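Local coordinates for protein Proline/betaine transporter, RALF (Rickettsia prowazekii str. Madrid E, PDB 4D7R) that probably acts as a guanine nucleotide exchange factor through its Sec7 domain, here fused in an engineered chimera to the capping domain of a Legionella relative, at residues K39-K44 against E81-Y86; T170-P175 against E212-P217. One frame throughout, in Å; residues are numbered along the deposited sequence.

Contact 1 of 2, residues K39-K44 against E81-Y86; sequences KLFNDK and EFVGDY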
loop_
_atom_site.group_PDB
_atom_site.type_symbol
_atom_site.label_atom_id
_atom_site.label_comp_id
_atom_site.label_asym_id
_atom_site.label_seq_id
_atom_site.Cartn_x
_atom_site.Cartn_y
_atom_site.Cartn_z
ATOM N N LYS A 39 22.356 -9.186 -0.659
ATOM C CA LYS A 39 22.372 -9.899 0.632
ATOM C C LYS A 39 21.702 -9.135 1.779
ATOM O O LYS A 39 20.847 -9.659 2.398
ATOM C CB LYS A 39 23.812 -10.322 1.065
ATOM N N LEU A 40 22.128 -7.926 2.033
ATOM C CA LEU A 40 21.678 -7.161 3.129
ATOM C C LEU A 40 20.185 -6.904 2.977
ATOM O O LEU A 40 19.431 -7.202 3.855
ATOM C CB LEU A 40 22.398 -5.835 3.248
ATOM C CG LEU A 40 23.850 -5.773 3.711
ATOM C CD1 LEU A 40 24.450 -4.409 3.718
ATOM C CD2 LEU A 40 23.984 -6.349 5.085
ATOM N N PHE A 41 19.811 -6.390 1.819
ATOM C CA PHE A 41 18.413 -6.128 1.469
ATOM C C PHE A 41 17.457 -7.308 1.630
ATOM O O PHE A 41 16.417 -7.150 2.163
ATOM C CB PHE A 41 18.319 -5.521 0.081
ATOM C CG PHE A 41 16.973 -4.956 -0.225
ATOM C CD1 PHE A 41 16.672 -3.669 0.061
ATOM C CD2 PHE A 41 16.043 -5.724 -0.822
ATOM C CE1 PHE A 41 15.422 -3.153 -0.232
ATOM C CE2 PHE A 41 14.819 -5.213 -1.128
ATOM C CZ PHE A 41 14.517 -3.939 -0.818
ATOM N N ASN A 42 17.826 -8.478 1.162
ATOM C CA ASN A 42 17.003 -9.630 1.260
ATOM C C ASN A 42 16.865 -10.158 2.707
ATOM O O ASN A 42 15.966 -10.927 2.972
ATOM C CB ASN A 42 17.411 -10.710 0.266
ATOM C CG ASN A 42 17.130 -10.333 -1.176
ATOM O OD1 ASN A 42 16.400 -9.416 -1.457
ATOM N ND2 ASN A 42 17.643 -11.096 -2.070
ATOM N N ASP A 43 17.714 -9.691 3.604
ATOM C CA ASP A 43 17.609 -10.045 5.026
ATOM C C ASP A 43 16.709 -9.027 5.714
ATOM O O ASP A 43 15.695 -9.395 6.314
ATOM C CB ASP A 43 18.982 -10.081 5.729
ATOM C CG ASP A 43 18.860 -10.329 7.237
ATOM O OD1 ASP A 43 18.128 -11.269 7.629
ATOM O OD2 ASP A 43 19.445 -9.544 8.022
ATOM N N LYS A 44 17.126 -7.748 5.653
ATOM C CA LYS A 44 16.445 -6.588 6.205
ATOM C C LYS A 44 16.642 -5.450 5.200
ATOM O O LYS A 44 17.785 -5.001 5.046
ATOM C CB LYS A 44 17.079 -6.162 7.537
ATOM C CG LYS A 44 16.735 -7.032 8.725
ATOM C CD LYS A 44 17.538 -6.592 9.925
ATOM C CE LYS A 44 17.036 -7.236 11.184
ATOM N NZ LYS A 44 17.726 -6.692 12.381
ATOM N N GLU A 81 8.764 -8.142 -2.585
ATOM C CA GLU A 81 7.868 -7.613 -1.574
ATOM C C GLU A 81 8.477 -6.408 -0.941
ATOM O O GLU A 81 7.831 -5.437 -0.731
ATOM C CB GLU A 81 7.545 -8.600 -0.436
ATOM C CG GLU A 81 7.043 -9.954 -0.850
ATOM C CD GLU A 81 6.159 -10.644 0.191
ATOM O OE1 GLU A 81 6.331 -10.381 1.330
ATOM O OE2 GLU A 81 5.274 -11.395 -0.190
ATOM N N PHE A 82 9.761 -6.515 -0.632
ATOM C CA PHE A 82 10.466 -5.486 0.042
ATOM C C PHE A 82 10.656 -4.303 -0.924
ATOM O O PHE A 82 10.579 -3.218 -0.532
ATOM C CB PHE A 82 11.840 -5.977 0.570
ATOM C CG PHE A 82 11.786 -7.005 1.690
ATOM C CD1 PHE A 82 10.646 -7.254 2.392
ATOM C CD2 PHE A 82 12.921 -7.691 2.029
ATOM C CE1 PHE A 82 10.612 -8.196 3.382
ATOM C CE2 PHE A 82 12.902 -8.625 3.033
ATOM C CZ PHE A 82 11.738 -8.890 3.686
ATOM N N VAL A 83 10.933 -4.600 -2.180
ATOM C CA VAL A 83 11.075 -3.525 -3.184
ATOM C C VAL A 83 9.732 -2.788 -3.284
ATOM O O VAL A 83 9.715 -1.557 -3.176
ATOM C CB VAL A 83 11.578 -4.019 -4.572
ATOM C CG1 VAL A 83 11.356 -2.977 -5.673
ATOM C CG2 VAL A 83 13.034 -4.440 -4.507
ATOM N N GLY A 84 8.630 -3.540 -3.464
ATOM C CA GLY A 84 7.290 -2.959 -3.579
ATOM C C GLY A 84 6.964 -2.088 -2.380
ATOM O O GLY A 84 6.497 -0.947 -2.530
ATOM N N ASP A 85 7.257 -2.609 -1.187
ATOM C CA ASP A 85 7.020 -1.890 0.064
ATOM C C ASP A 85 7.824 -0.614 0.162
ATOM O O ASP A 85 7.240 0.421 0.477
ATOM C CB ASP A 85 7.202 -2.768 1.290
ATOM C CG ASP A 85 6.542 -2.160 2.508
ATOM O OD1 ASP A 85 5.289 -2.067 2.519
ATOM O OD2 ASP A 85 7.281 -1.751 3.442
ATOM N N TYR A 86 9.142 -0.656 -0.157
ATOM C CA TYR A 86 9.958 0.571 -0.119
ATOM C C TYR A 86 9.416 1.627 -1.094
ATOM O O TYR A 86 9.252 2.788 -0.709
ATOM C CB TYR A 86 11.447 0.278 -0.398
ATOM C CG TYR A 86 12.337 1.459 -0.099
ATOM C CD1 TYR A 86 12.602 2.423 -1.072
ATOM C CD2 TYR A 86 12.913 1.624 1.158
ATOM C CE1 TYR A 86 13.399 3.531 -0.796
ATOM C CE2 TYR A 86 13.738 2.713 1.436
ATOM C CZ TYR A 86 13.978 3.663 0.454
ATOM O OH TYR A 86 14.795 4.741 0.713
#

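Contact 2 of 2, residues T170-P175 against E212-P217; sequences TDLHNP and EIEAKP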
loop_
_atom_site.group_PDB
_atom_site.type_symbol
_atom_site.label_atom_id
_atom_site.label_comp_id
_atom_site.label_asym_id
_atom_site.label_seq_id
_atom_site.Cartn_x
_atom_site.Cartn_y
_atom_site.Cartn_z
ATOM N N THR A 170 -10.882 -5.965 -12.638
ATOM C CA THR A 170 -11.708 -6.609 -11.595
ATOM C C THR A 170 -13.114 -6.886 -12.127
ATOM O O THR A 170 -13.611 -8.004 -11.980
ATOM C CB THR A 170 -11.771 -5.728 -10.318
ATOM O OG1 THR A 170 -10.536 -5.835 -9.635
ATOM C CG2 THR A 170 -12.907 -6.130 -9.371
ATOM N N ASP A 171 -13.738 -5.902 -12.780
ATOM C CA ASP A 171 -15.103 -6.059 -13.282
ATOM C C ASP A 171 -15.199 -7.235 -14.255
ATOM O O ASP A 171 -16.043 -8.121 -14.069
ATOM C CB ASP A 171 -15.583 -4.748 -13.952
ATOM C CG ASP A 171 -17.071 -4.737 -14.154
ATOM O OD1 ASP A 171 -17.535 -5.347 -15.125
ATOM O OD2 ASP A 171 -17.777 -4.192 -13.294
ATOM N N LEU A 172 -14.327 -7.254 -15.281
ATOM C CA LEU A 172 -14.385 -8.296 -16.327
ATOM C C LEU A 172 -13.967 -9.694 -15.873
ATOM O O LEU A 172 -14.431 -10.678 -16.446
ATOM C CB LEU A 172 -13.576 -7.887 -17.579
ATOM C CG LEU A 172 -13.988 -6.585 -18.260
ATOM C CD1 LEU A 172 -13.295 -6.451 -19.623
ATOM C CD2 LEU A 172 -15.510 -6.515 -18.451
ATOM N N HIS A 173 -13.164 -9.793 -14.832
ATOM C CA HIS A 173 -12.682 -11.092 -14.433
ATOM C C HIS A 173 -13.134 -11.613 -13.059
ATOM O O HIS A 173 -12.781 -12.695 -12.681
ATOM C CB HIS A 173 -11.193 -11.129 -14.562
ATOM C CG HIS A 173 -10.732 -10.958 -15.968
ATOM N ND1 HIS A 173 -10.925 -11.910 -16.918
ATOM C CD2 HIS A 173 -10.119 -9.930 -16.588
ATOM C CE1 HIS A 173 -10.434 -11.494 -18.064
ATOM N NE2 HIS A 173 -9.933 -10.294 -17.887
ATOM N N ASN A 174 -13.858 -10.790 -12.327
ATOM C CA ASN A 174 -14.383 -11.218 -11.041
ATOM C C ASN A 174 -15.647 -12.060 -11.327
ATOM O O ASN A 174 -16.601 -11.525 -11.887
ATOM C CB ASN A 174 -14.681 -10.000 -10.151
ATOM C CG ASN A 174 -15.308 -10.307 -8.821
ATOM O OD1 ASN A 174 -15.759 -11.413 -8.550
ATOM N ND2 ASN A 174 -15.384 -9.299 -7.974
ATOM N N PRO A 175 -15.666 -13.385 -11.000
ATOM C CA PRO A 175 -16.846 -14.204 -11.335
ATOM C C PRO A 175 -18.147 -13.832 -10.634
ATOM O O PRO A 175 -19.222 -14.167 -11.130
ATOM C CB PRO A 175 -16.401 -15.647 -11.037
ATOM C CG PRO A 175 -14.923 -15.581 -10.796
ATOM C CD PRO A 175 -14.626 -14.192 -10.326
ATOM N N GLU A 212 -7.934 -5.982 -24.804
ATOM C CA GLU A 212 -6.770 -6.681 -24.281
ATOM C C GLU A 212 -6.964 -7.102 -22.828
ATOM O O GLU A 212 -6.605 -8.222 -22.494
ATOM C CB GLU A 212 -5.475 -5.889 -24.469
ATOM C CG GLU A 212 -5.053 -5.742 -25.929
ATOM C CD GLU A 212 -4.808 -7.026 -26.700
ATOM O OE1 GLU A 212 -4.079 -7.907 -26.187
ATOM O OE2 GLU A 212 -5.334 -7.143 -27.830
ATOM N N ILE A 213 -7.544 -6.248 -22.018
ATOM C CA ILE A 213 -7.806 -6.577 -20.652
ATOM C C ILE A 213 -8.835 -7.707 -20.587
ATOM O O ILE A 213 -8.711 -8.575 -19.795
ATOM C CB ILE A 213 -8.278 -5.349 -19.880
ATOM C CG1 ILE A 213 -7.091 -4.474 -19.616
ATOM C CG2 ILE A 213 -8.898 -5.739 -18.540
ATOM C CD1 ILE A 213 -6.113 -5.122 -18.660
ATOM N N GLU A 214 -9.873 -7.616 -21.376
ATOM C CA GLU A 214 -10.870 -8.681 -21.474
ATOM C C GLU A 214 -10.190 -10.021 -21.801
ATOM O O GLU A 214 -10.445 -11.016 -21.115
ATOM C CB GLU A 214 -11.946 -8.333 -22.504
ATOM C CG GLU A 214 -12.960 -9.439 -22.747
ATOM C CD GLU A 214 -13.974 -9.063 -23.801
ATOM O OE1 GLU A 214 -13.571 -8.852 -24.967
ATOM O OE2 GLU A 214 -15.168 -8.941 -23.451
ATOM N N ALA A 215 -9.304 -10.033 -22.814
ATOM C CA ALA A 215 -8.618 -11.248 -23.259
ATOM C C ALA A 215 -7.552 -11.755 -22.304
ATOM O O ALA A 215 -7.288 -12.963 -22.261
ATOM C CB ALA A 215 -8.023 -11.030 -24.637
ATOM N N LYS A 216 -6.911 -10.845 -21.553
ATOM C CA LYS A 216 -5.832 -11.224 -20.662
ATOM C C LYS A 216 -5.872 -10.365 -19.397
ATOM O O LYS A 216 -5.536 -9.177 -19.475
ATOM C CB LYS A 216 -4.495 -11.067 -21.404
ATOM C CG LYS A 216 -3.325 -11.843 -20.801
ATOM C CD LYS A 216 -1.996 -11.072 -20.895
ATOM C CE LYS A 216 -1.520 -10.791 -22.310
ATOM N NZ LYS A 216 -0.284 -9.963 -22.333
ATOM N N PRO A 217 -6.262 -10.906 -18.248
ATOM C CA PRO A 217 -6.296 -10.068 -17.055
ATOM C C PRO A 217 -4.910 -9.624 -16.647
ATOM O O PRO A 217 -3.997 -10.147 -17.142
ATOM C CB PRO A 217 -6.829 -10.993 -15.980
ATOM C CG PRO A 217 -6.531 -12.377 -16.442
ATOM C CD PRO A 217 -6.620 -12.301 -17.922
#

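Contact 1 of 2, residues K39-K44 against E81-Y86
F41 and F82 reach out and pass alongside each other, pointing opposite ways, where helix 31-43 crosses helix 80-88 in the all-helical Sec7 domain, the Rickettsia part of the chimera. The local axes stand 81° apart and approach to 10.7 Å, a separation bridged mainly by these two phenyl groups. With CG anti to its own N (chi1 -167°), F41 extends across the gap. Its CE2 lies 3.5 Å from CB of F82 and 3.9 Å from CG2 of V83, while the backbone N of V83 lies at the ring edge, close to its plane. F71 of helix 63-73 meets the same ring and also touches V83, so the buried end of F41 sits among three helices. The F41 carbonyl comes next: its O is 3.5 Å from CD2 of F82, at the phenyl edge and near its plane. Four residues on stands P45, which has no N-H to give this carbonyl in helical fashion, so the weakly positive ring edge probably offers mild electrostatic compensation. N42 directs its side chain instead to N79 and N77, in the linker preceding helix 80-88; its contribution here is the main-chain O, 3.8 Å from CE2 of F82. K44 then takes the N-cap position of helix 45-58. Here the O of L40 accepts hydrogen bonds from D43 N and K44 N, each at 3.0 Å.

Contact 2 of 2, residues T170-P175 against E212-P217
H173 lays one face of its imidazole against the ring of P217, where the ends of helices 155-173 and 203-215 meet in the Sec7 part of the fusion. The evidence for a CH-pi contact is direct: CB of P217 stands 3.8 Å from the centroid of the H173 ring, only 23° off its normal, and comes to 3.5 Å from CD2 of H173 at the rim. L172 CB lies over the rim of the opposite face. The sequence TDLHNP belongs to what is generally recognised as motif 2 of Sec7 domains. CG of H173 sits beside its backbone N (chi1 -63°), which sends the ring toward the other helix end. There NE2 donates to the O of I213 at 2.8 Å, with a nearly straight N-H...O angle of 175° and the acceptor practically in the ring plane. Beside this bond, CE1 of H173 approaches the O of E214 to 3.1 Å. L172 adds an apolar touch, its CD1 resting 3.7 Å from CB of E214. W312, from the Legionella capping part, also packs on H173, a junction made by the fusion. Because P217 has no N-H to offer I213 O four residues earlier, the imidazole probably stands in for the missing helical donor. The hydrogen bond and the CH-pi contact together probably hold the ring's rotation, while carbonyl oxygens at a helix C terminus should favour the N-H and C-H edge facing them.

Followed from the N terminus, contact 1 comes first: residues 39-44 meet 81-86 after a detour through helices 45-58 and 63-73, closing the first loop of the Sec7 domain. The chain then runs on through helices 92-103, 112-121 and 129-146 before contact 2 opens on helix 155-173 and closes at the end of helix 203-215, with helix 185-191 inside its loop. The two loops are in series, neither nested nor crossed, and each skips 36 residues. The centres of contact 1 and contact 2 are 31 Å apart and their nearest atoms about 19 Å apart, so they join helices in separate regions of one helical domain. R117 of intervening helix 112-121 also bonds to K216 O and P217 O.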